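PDB 6CC2: cell division control protein 45 cdc45 putative from Entamoeba histolytica, which probably acts in chromosomal DNA replication as the Cdc45 subunit of the eukaryotic Cdc45-MCM-GINS helicase. Local coordinates for residues L11-G14 / L15-R18; S30-V33 / D34-V37; H264-L267 / Y268-L271; V432-E435 / L436-I439; Q514-F517 / D518-V521. All blocks are in the same frame, centred on the assembly; numbering follows the deposited sequence.

Overall arrangement
Contacts 2, 3 and 4 are helix N-termini capped by a preceding loop side chain, contact 1 lies within a helix, and contact 5 is a hairpin turn. Contacts 1 and 2 belong to helices flanking the parallel sheet, their centres 24 Å apart. Contacts 4 and 5 lie in the region of the mixed sheet, 23 Å between centres. Among the five contacts only 2 and 5 touch: the Phe517 ring packs through CD2 on Pro31 CD (3.8 Å) and through CE2 on Ser30 CB (3.8 Å). Contact 3 stands apart, its centre 27 Å from contact 2 and 28 Å from contact 4. A PEG molecule, probably from the crystallisation liquor, lies about 3 Å from the Ser433 side chain.

Contact 1. Residues L11-G14 / L15-R18; sequences LYNG and LRNR
Leu15 packs against Leu11 and Tyr12 one turn earlier in the helix 8-20, giving the i to i+4 and i to i+3 neighbours of an alpha-helix. In the apolar part, Leu15 CD1 does the touching: it meets Leu11 CD2 at 3.9 Å and Tyr12 CD2 also at 3.9 Å. This is the helix's inner side, where Tyr12 and Leu15 also rest on Phe46 of helix 33-48 and the phenol OH bonds to Asp49. The backbone keeps the helical pattern, as in Arg16 N to Tyr12 O (2.9 Å).

The polar part lies on the outer side. A bend in the Arg16 chain at chi3 (-81°) brings its guanidinium back, and NH2 donates to Asn13 OD1 at 2.8 Å, nearly in the guanidinium plane. One guanidinium face is laid over the edge of the Tyr12 ring, CZ to CD1 3.4 Å, with the planes 66° apart, so the two are not stacked.

Gly14 has no side chain, which lets the Arg18 guanidinium lie close over its carbonyl. Arg18 NE bonds to His78, NH1 to Thr79, and the guanidinium makes a cation-pi contact with Phe102. NH1 also donates to a water (2.8 Å) that in turn donates to Leu11 O at 2.7 Å.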
# COMPACT_ATOMS: atom_id res chain seq x y z
N LEU A 11 25.29 -15.38 3.69
CA LEU A 11 24.14 -15.53 2.81
C LEU A 11 24.49 -15.17 1.38
O LEU A 11 24.22 -15.94 0.45
CB LEU A 11 22.99 -14.67 3.33
CG LEU A 11 21.61 -14.90 2.71
CD1 LEU A 11 20.50 -14.38 3.64
CD2 LEU A 11 21.50 -14.25 1.34
N TYR A 12 25.10 -14.00 1.18
CA TYR A 12 25.38 -13.53 -0.17
C TYR A 12 26.48 -14.33 -0.85
O TYR A 12 26.43 -14.52 -2.07
CB TYR A 12 25.74 -12.03 -0.12
CG TYR A 12 25.43 -11.31 -1.41
CD1 TYR A 12 26.36 -11.26 -2.44
CD2 TYR A 12 24.22 -10.68 -1.59
CE1 TYR A 12 26.06 -10.61 -3.63
CE2 TYR A 12 23.92 -10.03 -2.77
CZ TYR A 12 24.84 -10.00 -3.78
OH TYR A 12 24.54 -9.34 -4.95
N ASN A 13 27.48 -14.78 -0.09
CA ASN A 13 28.48 -15.69 -0.65
C ASN A 13 27.81 -16.94 -1.21
O ASN A 13 28.23 -17.47 -2.24
CB ASN A 13 29.51 -16.06 0.41
CG ASN A 13 30.53 -14.98 0.64
OD1 ASN A 13 30.71 -14.08 -0.19
ND2 ASN A 13 31.24 -15.06 1.76
N GLY A 14 26.76 -17.42 -0.53
CA GLY A 14 26.03 -18.57 -1.04
C GLY A 14 25.34 -18.26 -2.36
O GLY A 14 25.38 -19.07 -3.29
N LEU A 15 24.73 -17.08 -2.46
CA LEU A 15 24.13 -16.67 -3.72
C LEU A 15 25.17 -16.64 -4.83
O LEU A 15 24.96 -17.18 -5.92
CB LEU A 15 23.48 -15.30 -3.57
CG LEU A 15 22.39 -15.13 -2.53
CD1 LEU A 15 21.96 -13.66 -2.53
CD2 LEU A 15 21.17 -16.01 -2.82
N ARG A 16 26.32 -16.01 -4.56
CA ARG A 16 27.38 -15.94 -5.56
C ARG A 16 27.87 -17.33 -5.96
O ARG A 16 28.03 -17.61 -7.15
CB ARG A 16 28.54 -15.10 -5.02
CG ARG A 16 28.33 -13.60 -5.10
CD ARG A 16 29.60 -12.84 -4.69
NE ARG A 16 29.74 -12.75 -3.24
CZ ARG A 16 29.71 -11.61 -2.54
NH1 ARG A 16 29.56 -10.44 -3.14
NH2 ARG A 16 29.84 -11.65 -1.22
N ASN A 17 28.13 -18.19 -4.98
CA ASN A 17 28.65 -19.52 -5.30
C ASN A 17 27.64 -20.33 -6.12
O ASN A 17 28.02 -21.01 -7.08
CB ASN A 17 29.00 -20.27 -4.02
CG ASN A 17 30.28 -19.76 -3.40
OD1 ASN A 17 31.05 -19.05 -4.04
ND2 ASN A 17 30.52 -20.13 -2.15
N ARG A 18 26.37 -20.27 -5.74
CA ARG A 18 25.36 -21.01 -6.50
C ARG A 18 25.09 -20.35 -7.84
O ARG A 18 24.72 -21.04 -8.80
CB ARG A 18 24.09 -21.15 -5.67
CG ARG A 18 24.31 -21.93 -4.38
CD ARG A 18 22.98 -22.25 -3.66
NE ARG A 18 22.24 -21.08 -3.21
CZ ARG A 18 22.43 -20.47 -2.03
NH1 ARG A 18 21.67 -19.42 -1.72
NH2 ARG A 18 23.37 -20.89 -1.19
O HOH W 1 22.68 -18.16 0.59

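Contact 2. Residues S30-V33 / D34-V37; sequences SPTV and DAIV
Thr32 OG1 accepts the backbone N-H of Ala35 at 2.9 Å, the bond of a helix N-cap, and a second hydrogen bond ties the same oxygen to Asp84 OD2. With the amide as donor on one bond, the hydroxyl proton is probably turned to the carboxylate on the other, so both partners suit a threonine. The cap closes the start of helix 33-48, just after strand 24-29 of the parallel sheet; a loop at the strand's C-terminal end leading into a helix is the place where DHH-family phosphoesterases, to which Cdc45 is related, carry an aspartate-rich motif.

A chi1 of 73° sets OG1 between the backbone N and the carbonyl carbon, pointing at the amides of the first turn. The same threonine also gives its backbone: Ile36 N donates to Thr32 O at 3.2 Å. One residue on, Val37 N bonds Val33 O at 2.9 Å, and regular helix is under way. Before the cap, Pro31 is the centre of an inverse gamma turn, with Thr32 N bonded to Ser30 O (2.9 Å), a tight bend that a proline ring readily accommodates.

Asp34 is buried but well paired. OD1 takes bonds from Ser181 OG and Gly183 N, OD2 takes one from Val182 N, and its own amide donates to Asp210. These bonds tie the first turn to the start of helix 182-192 and to helix 199-213.

Ala35, small enough to sit under the loop, places CB 3.3 Å from Thr32 OG1 and 3.3 Å from Ser30 O.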
# COMPACT_ATOMS: atom_id res chain seq x y z
N SER A 30 4.78 -9.81 -3.18
CA SER A 30 3.39 -9.49 -2.88
C SER A 30 3.07 -8.04 -3.29
O SER A 30 3.97 -7.24 -3.51
CB SER A 30 3.14 -9.73 -1.41
OG SER A 30 3.88 -8.84 -0.62
N PRO A 31 1.78 -7.69 -3.41
CA PRO A 31 1.41 -6.43 -4.09
C PRO A 31 1.43 -5.19 -3.19
O PRO A 31 0.40 -4.58 -2.88
CB PRO A 31 -0.00 -6.72 -4.61
CG PRO A 31 -0.36 -8.12 -4.18
CD PRO A 31 0.61 -8.55 -3.15
N THR A 32 2.62 -4.79 -2.76
CA THR A 32 2.80 -3.51 -2.08
C THR A 32 3.96 -2.77 -2.73
O THR A 32 4.86 -3.38 -3.30
CB THR A 32 3.10 -3.69 -0.57
OG1 THR A 32 4.41 -4.17 -0.36
CG2 THR A 32 2.07 -4.66 0.08
N VAL A 33 3.93 -1.44 -2.65
CA VAL A 33 5.03 -0.66 -3.20
C VAL A 33 6.31 -0.98 -2.45
O VAL A 33 7.40 -1.04 -3.04
CB VAL A 33 4.70 0.84 -3.14
CG1 VAL A 33 5.92 1.66 -3.55
CG2 VAL A 33 3.50 1.16 -4.04
N ASP A 34 6.22 -1.15 -1.13
CA ASP A 34 7.38 -1.55 -0.32
C ASP A 34 8.01 -2.83 -0.84
O ASP A 34 9.24 -2.95 -0.91
CB ASP A 34 6.94 -1.70 1.14
CG ASP A 34 8.09 -1.73 2.13
OD1 ASP A 34 9.22 -1.24 1.85
OD2 ASP A 34 7.84 -2.22 3.25
N ALA A 35 7.19 -3.80 -1.22
CA ALA A 35 7.72 -5.04 -1.78
C ALA A 35 8.46 -4.79 -3.09
O ALA A 35 9.52 -5.38 -3.31
CB ALA A 35 6.60 -6.06 -1.98
N ILE A 36 7.94 -3.90 -3.94
CA ILE A 36 8.65 -3.58 -5.18
C ILE A 36 10.00 -2.93 -4.86
O ILE A 36 11.02 -3.23 -5.50
CB ILE A 36 7.82 -2.68 -6.10
CG1 ILE A 36 6.47 -3.34 -6.43
CG2 ILE A 36 8.57 -2.38 -7.42
CD1 ILE A 36 5.60 -2.54 -7.39
N VAL A 37 10.01 -2.03 -3.88
CA VAL A 37 11.26 -1.40 -3.45
C VAL A 37 12.27 -2.46 -3.03
O VAL A 37 13.45 -2.39 -3.38
CB VAL A 37 10.99 -0.41 -2.31
CG1 VAL A 37 12.27 -0.00 -1.61
CG2 VAL A 37 10.22 0.81 -2.84

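Contact 3. Residues H264-L267 / Y268-L271; sequences HWTL and YDSL
Trp265 spreads one face of its indole over Asp269 and Ser270 at the start of helix 267-273. From CB, chi1 of -154° puts CG anti to the backbone N and swings the ring system beneath the first turn. On the pyrrole side, NE1 lies 3.4 Å from Asp269 CB, which sits over the ring toward its rim, and CE2 is 3.6 Å from the same carbon. Farther round the benzo ring, CE3 comes within 3.7 Å of Ser270 CA, while CH2, at the far tip, meets Asp269 O at 3.9 Å. The indole is also flanked by His273, Met260 and Ile401, a setting that suits a large aromatic.

NE1 is the ring's one polar atom, and it donates in the ring plane to a water at 2.9 Å. That water donates on to Asp269 OD2. A second water donates to the same OD2 and is hydrogen-bonded to Thr266 OG1. Thr266 is the N-cap: OG1 accepts from Asp269 N at 3.1 Å, and its carbonyl takes Ser270 N at 2.9 Å. Ser270 turns its own OG to Met260 O.

The aspartate therefore works here through water: its methylene packs on the indole, while its charge, near the helix N-terminus where it would be favoured electrostatically, ties the cap hydroxyl and the indole N-H into one hydrated network.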
# COMPACT_ATOMS: atom_id res chain seq x y z
N HIS A 264 1.24 18.43 -7.21
CA HIS A 264 0.88 17.91 -8.53
C HIS A 264 -0.61 18.00 -8.78
O HIS A 264 -1.15 17.35 -9.69
CB HIS A 264 1.41 16.48 -8.63
CG HIS A 264 2.81 16.38 -8.13
ND1 HIS A 264 3.89 16.92 -8.81
CD2 HIS A 264 3.32 15.89 -6.97
CE1 HIS A 264 4.99 16.74 -8.10
NE2 HIS A 264 4.66 16.15 -6.97
N TRP A 265 -1.30 18.81 -8.00
CA TRP A 265 -2.75 18.90 -8.05
C TRP A 265 -3.12 20.36 -7.82
O TRP A 265 -2.42 21.27 -8.30
CB TRP A 265 -3.36 17.98 -7.00
CG TRP A 265 -4.73 17.47 -7.26
CD1 TRP A 265 -5.59 17.86 -8.23
CD2 TRP A 265 -5.38 16.41 -6.55
NE1 TRP A 265 -6.75 17.12 -8.16
CE2 TRP A 265 -6.65 16.23 -7.13
CE3 TRP A 265 -5.00 15.60 -5.48
CZ2 TRP A 265 -7.54 15.27 -6.67
CZ3 TRP A 265 -5.90 14.66 -5.03
CH2 TRP A 265 -7.15 14.50 -5.63
N THR A 266 -4.24 20.59 -7.13
CA THR A 266 -4.70 21.91 -6.72
C THR A 266 -4.92 21.89 -5.21
O THR A 266 -5.19 20.84 -4.63
CB THR A 266 -6.00 22.34 -7.39
OG1 THR A 266 -7.10 21.54 -6.89
CG2 THR A 266 -5.94 22.20 -8.92
N LEU A 267 -4.83 23.07 -4.58
CA LEU A 267 -5.11 23.13 -3.15
C LEU A 267 -6.51 22.62 -2.85
O LEU A 267 -6.72 21.83 -1.93
CB LEU A 267 -4.95 24.56 -2.65
CG LEU A 267 -5.47 24.82 -1.23
CD1 LEU A 267 -4.77 23.94 -0.22
CD2 LEU A 267 -5.32 26.31 -0.87
N TYR A 268 -7.48 23.07 -3.65
CA TYR A 268 -8.88 22.74 -3.41
C TYR A 268 -9.11 21.24 -3.39
O TYR A 268 -9.69 20.70 -2.45
CB TYR A 268 -9.73 23.41 -4.49
CG TYR A 268 -11.22 23.34 -4.30
CD1 TYR A 268 -11.89 24.31 -3.57
CD2 TYR A 268 -11.95 22.31 -4.86
CE1 TYR A 268 -13.26 24.27 -3.41
CE2 TYR A 268 -13.33 22.25 -4.69
CZ TYR A 268 -13.98 23.23 -3.97
OH TYR A 268 -15.33 23.18 -3.80
N ASP A 269 -8.65 20.55 -4.43
CA ASP A 269 -8.94 19.13 -4.55
C ASP A 269 -7.99 18.28 -3.73
O ASP A 269 -8.41 17.23 -3.22
CB ASP A 269 -8.90 18.74 -6.01
CG ASP A 269 -10.25 18.96 -6.70
OD1 ASP A 269 -11.28 18.71 -6.03
OD2 ASP A 269 -10.28 19.40 -7.85
N SER A 270 -6.74 18.70 -3.55
CA SER A 270 -5.85 17.92 -2.69
C SER A 270 -6.39 17.89 -1.27
O SER A 270 -6.45 16.84 -0.63
CB SER A 270 -4.44 18.50 -2.74
OG SER A 270 -3.58 17.79 -1.87
N LEU A 271 -6.80 19.05 -0.76
CA LEU A 271 -7.33 19.10 0.59
C LEU A 271 -8.59 18.27 0.74
O LEU A 271 -8.75 17.53 1.71
CB LEU A 271 -7.60 20.56 0.99
CG LEU A 271 -8.17 20.80 2.38
CD1 LEU A 271 -7.29 20.23 3.46
CD2 LEU A 271 -8.37 22.30 2.59
O HOH W 2 -8.89 18.11 -9.91
O HOH W 3 -9.50 21.96 -8.21

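Contact 4. Residues V432-E435 / L436-I439; sequences VSDE and LLSI
Ser438 and Asp434 are joined twice through one acceptor, the Asp434 carbonyl oxygen. Ser438 N donates to it at 2.9 Å, almost in line with the carbonyl bond, while Ser438 OG donates at 2.7 Å from above the carbonyl plane. The serine's chi1 of -68° puts OG beside its backbone N and folds it back on the preceding turn, a bond that a small hydroxyl can make within a helix. The next backbone bond, Ile439 N to Glu435 O, is 3.2 Å.

The Asp434 carboxylate makes the capping bond, OD1 accepting from Leu437 N. At 2.5 Å it is very short, and the chi1 of 135° is off the staggered positions, so the exact placing of this exposed group is doubtful.

Farther out, Val432 CG1 touches Leu437 CB at 4.0 Å and Ser438 OG at 3.7 Å. Val432 is held by backbone bonds to Ala471 and Leu473 of the neighbouring strand, and it shares Leu414 of helix 393-417 with Leu437; branched and apolar, both suit that buried side. Ser433, by contrast, is exposed, and its backbone N is hydrogen-bonded to a PEG molecule, probably from the crystallisation liquor. The whole is an aspartate N-cap at a strand-to-helix turn, from strand 427-432 into helix 435-441.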
# COMPACT_ATOMS: atom_id res chain seq x y z
N VAL A 432 -25.51 -1.76 -2.76
CA VAL A 432 -25.77 -0.71 -3.73
C VAL A 432 -26.57 -1.33 -4.85
O VAL A 432 -26.09 -2.28 -5.50
CB VAL A 432 -24.45 -0.11 -4.28
CG1 VAL A 432 -24.76 0.97 -5.30
CG2 VAL A 432 -23.61 0.44 -3.15
N SER A 433 -27.78 -0.81 -5.08
CA SER A 433 -28.57 -1.26 -6.21
C SER A 433 -29.18 -0.08 -6.96
O SER A 433 -30.21 -0.21 -7.61
CB SER A 433 -29.65 -2.25 -5.79
OG SER A 433 -30.47 -1.70 -4.79
N ASP A 434 -28.55 1.08 -6.85
CA ASP A 434 -28.95 2.25 -7.64
C ASP A 434 -28.38 2.11 -9.05
O ASP A 434 -27.22 1.71 -9.20
CB ASP A 434 -28.48 3.54 -6.97
CG ASP A 434 -27.85 4.52 -7.94
OD1 ASP A 434 -26.76 4.22 -8.47
OD2 ASP A 434 -28.44 5.60 -8.15
N GLU A 435 -29.18 2.46 -10.06
CA GLU A 435 -28.82 2.13 -11.44
C GLU A 435 -27.44 2.68 -11.80
O GLU A 435 -26.56 1.94 -12.26
CB GLU A 435 -29.89 2.67 -12.40
CG GLU A 435 -29.59 2.37 -13.86
CD GLU A 435 -30.75 2.59 -14.78
OE1 GLU A 435 -31.71 3.32 -14.42
OE2 GLU A 435 -30.72 2.03 -15.91
N LEU A 436 -27.22 3.98 -11.56
CA LEU A 436 -26.01 4.64 -12.04
C LEU A 436 -24.77 4.16 -11.29
O LEU A 436 -23.75 3.82 -11.92
CB LEU A 436 -26.15 6.15 -11.91
CG LEU A 436 -24.91 6.98 -12.22
CD1 LEU A 436 -24.43 6.75 -13.65
CD2 LEU A 436 -25.18 8.46 -11.98
N LEU A 437 -24.81 4.16 -9.96
CA LEU A 437 -23.64 3.76 -9.19
C LEU A 437 -23.30 2.29 -9.43
O LEU A 437 -22.13 1.92 -9.51
CB LEU A 437 -23.86 4.00 -7.70
CG LEU A 437 -24.09 5.43 -7.24
CD1 LEU A 437 -24.15 5.46 -5.72
CD2 LEU A 437 -23.02 6.36 -7.76
N SER A 438 -24.33 1.45 -9.57
CA SER A 438 -24.11 0.01 -9.72
C SER A 438 -23.37 -0.30 -11.01
O SER A 438 -22.42 -1.09 -11.01
CB SER A 438 -25.47 -0.72 -9.70
OG SER A 438 -26.06 -0.64 -8.42
N ILE A 439 -23.79 0.32 -12.11
CA ILE A 439 -23.17 0.02 -13.40
C ILE A 439 -21.71 0.44 -13.37
O ILE A 439 -20.87 -0.19 -14.02
CB ILE A 439 -23.96 0.72 -14.53
CG1 ILE A 439 -23.90 -0.11 -15.81
CG2 ILE A 439 -23.41 2.11 -14.79
CD1 ILE A 439 -24.82 -1.32 -15.78

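Contact 5. Residues Q514-F517 / D518-V521; sequences QKSF and DSFV
Ser516 and Ser519 meet because chi1 is 75° in the one and 68° in the other: each OG lies between its backbone N and carbonyl carbon, and the hydroxyls come within 2.7 Å, a hydrogen bond in which either could be donor. Ser516 OG is further gripped by Asp518 N at 3.1 Å, which makes an ST turn. A serine suits the place, since its hydroxyl can both accept and donate beside the backbone.

The bend, with Phe517 and Asp518 at its tip, links strands 514-515 and 519-525 into a beta hairpin at the edge of the mixed sheet. Ser516 N donates to Ser519 O at 2.9 Å, nearly straight at 172°. Beyond it Lys515 and Phe520 form a non-hydrogen-bonded pair. Gln514 and Val521 follow as a hydrogen-bonded pair, with Val521 N to Gln514 O at 2.9 Å and the return bond, Gln514 N to Val521 O, weak at 3.5 Å.

On one face the aliphatic Lys515 chain runs alongside the Phe520 ring, CE 3.9 Å from CE2, and Phe501 meets that ring as well. The other face carries Gln514 and Val521 side by side against Pro444; Gln514 OE1 comes to 4.0 Å from Val521 CG2. At the tip, Phe517 makes an edge-to-face contact with Tyr61.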
# COMPACT_ATOMS: atom_id res chain seq x y z
N GLN A 514 -12.21 -14.42 -6.72
CA GLN A 514 -10.87 -13.87 -6.59
C GLN A 514 -10.54 -13.77 -5.10
O GLN A 514 -11.42 -13.55 -4.27
CB GLN A 514 -10.74 -12.47 -7.21
CG GLN A 514 -11.28 -12.33 -8.62
CD GLN A 514 -11.21 -10.89 -9.10
OE1 GLN A 514 -10.60 -10.03 -8.45
NE2 GLN A 514 -11.82 -10.62 -10.25
N LYS A 515 -9.27 -13.92 -4.78
CA LYS A 515 -8.84 -13.62 -3.43
C LYS A 515 -7.44 -13.03 -3.50
O LYS A 515 -6.64 -13.39 -4.36
CB LYS A 515 -8.88 -14.85 -2.52
CG LYS A 515 -7.78 -15.86 -2.73
CD LYS A 515 -7.81 -16.94 -1.64
CE LYS A 515 -7.46 -16.37 -0.27
NZ LYS A 515 -7.40 -17.41 0.79
N SER A 516 -7.18 -12.11 -2.60
CA SER A 516 -5.86 -11.54 -2.43
C SER A 516 -5.41 -11.85 -1.01
O SER A 516 -6.04 -12.62 -0.28
CB SER A 516 -5.87 -10.05 -2.71
OG SER A 516 -6.47 -9.37 -1.63
N PHE A 517 -4.34 -11.20 -0.58
CA PHE A 517 -3.90 -11.36 0.81
C PHE A 517 -4.83 -10.62 1.79
O PHE A 517 -4.77 -10.91 2.99
CB PHE A 517 -2.47 -10.85 0.97
CG PHE A 517 -1.46 -11.68 0.25
CD1 PHE A 517 -1.07 -12.93 0.75
CD2 PHE A 517 -0.88 -11.24 -0.93
CE1 PHE A 517 -0.15 -13.69 0.10
CE2 PHE A 517 0.06 -12.01 -1.59
CZ PHE A 517 0.43 -13.24 -1.09
N ASP A 518 -5.65 -9.66 1.33
CA ASP A 518 -6.54 -8.95 2.25
C ASP A 518 -7.97 -8.75 1.73
O ASP A 518 -8.70 -7.91 2.29
CB ASP A 518 -5.95 -7.56 2.60
CG ASP A 518 -5.67 -6.72 1.36
OD1 ASP A 518 -6.23 -7.02 0.28
OD2 ASP A 518 -4.87 -5.77 1.45
N SER A 519 -8.39 -9.49 0.72
CA SER A 519 -9.70 -9.26 0.16
C SER A 519 -10.19 -10.52 -0.54
O SER A 519 -9.41 -11.40 -0.92
CB SER A 519 -9.69 -8.09 -0.83
OG SER A 519 -8.94 -8.42 -1.99
N PHE A 520 -11.50 -10.56 -0.76
CA PHE A 520 -12.18 -11.67 -1.40
C PHE A 520 -13.29 -11.12 -2.29
O PHE A 520 -13.88 -10.09 -2.00
CB PHE A 520 -12.83 -12.64 -0.39
CG PHE A 520 -11.92 -13.06 0.71
CD1 PHE A 520 -11.72 -12.24 1.81
CD2 PHE A 520 -11.26 -14.28 0.66
CE1 PHE A 520 -10.87 -12.62 2.83
CE2 PHE A 520 -10.42 -14.67 1.68
CZ PHE A 520 -10.22 -13.83 2.77
N VAL A 521 -13.58 -11.85 -3.37
CA VAL A 521 -14.70 -11.54 -4.25
C VAL A 521 -15.54 -12.79 -4.43
O VAL A 521 -15.01 -13.86 -4.72
CB VAL A 521 -14.22 -11.03 -5.62
CG1 VAL A 521 -15.40 -10.64 -6.49
CG2 VAL A 521 -13.28 -9.84 -5.44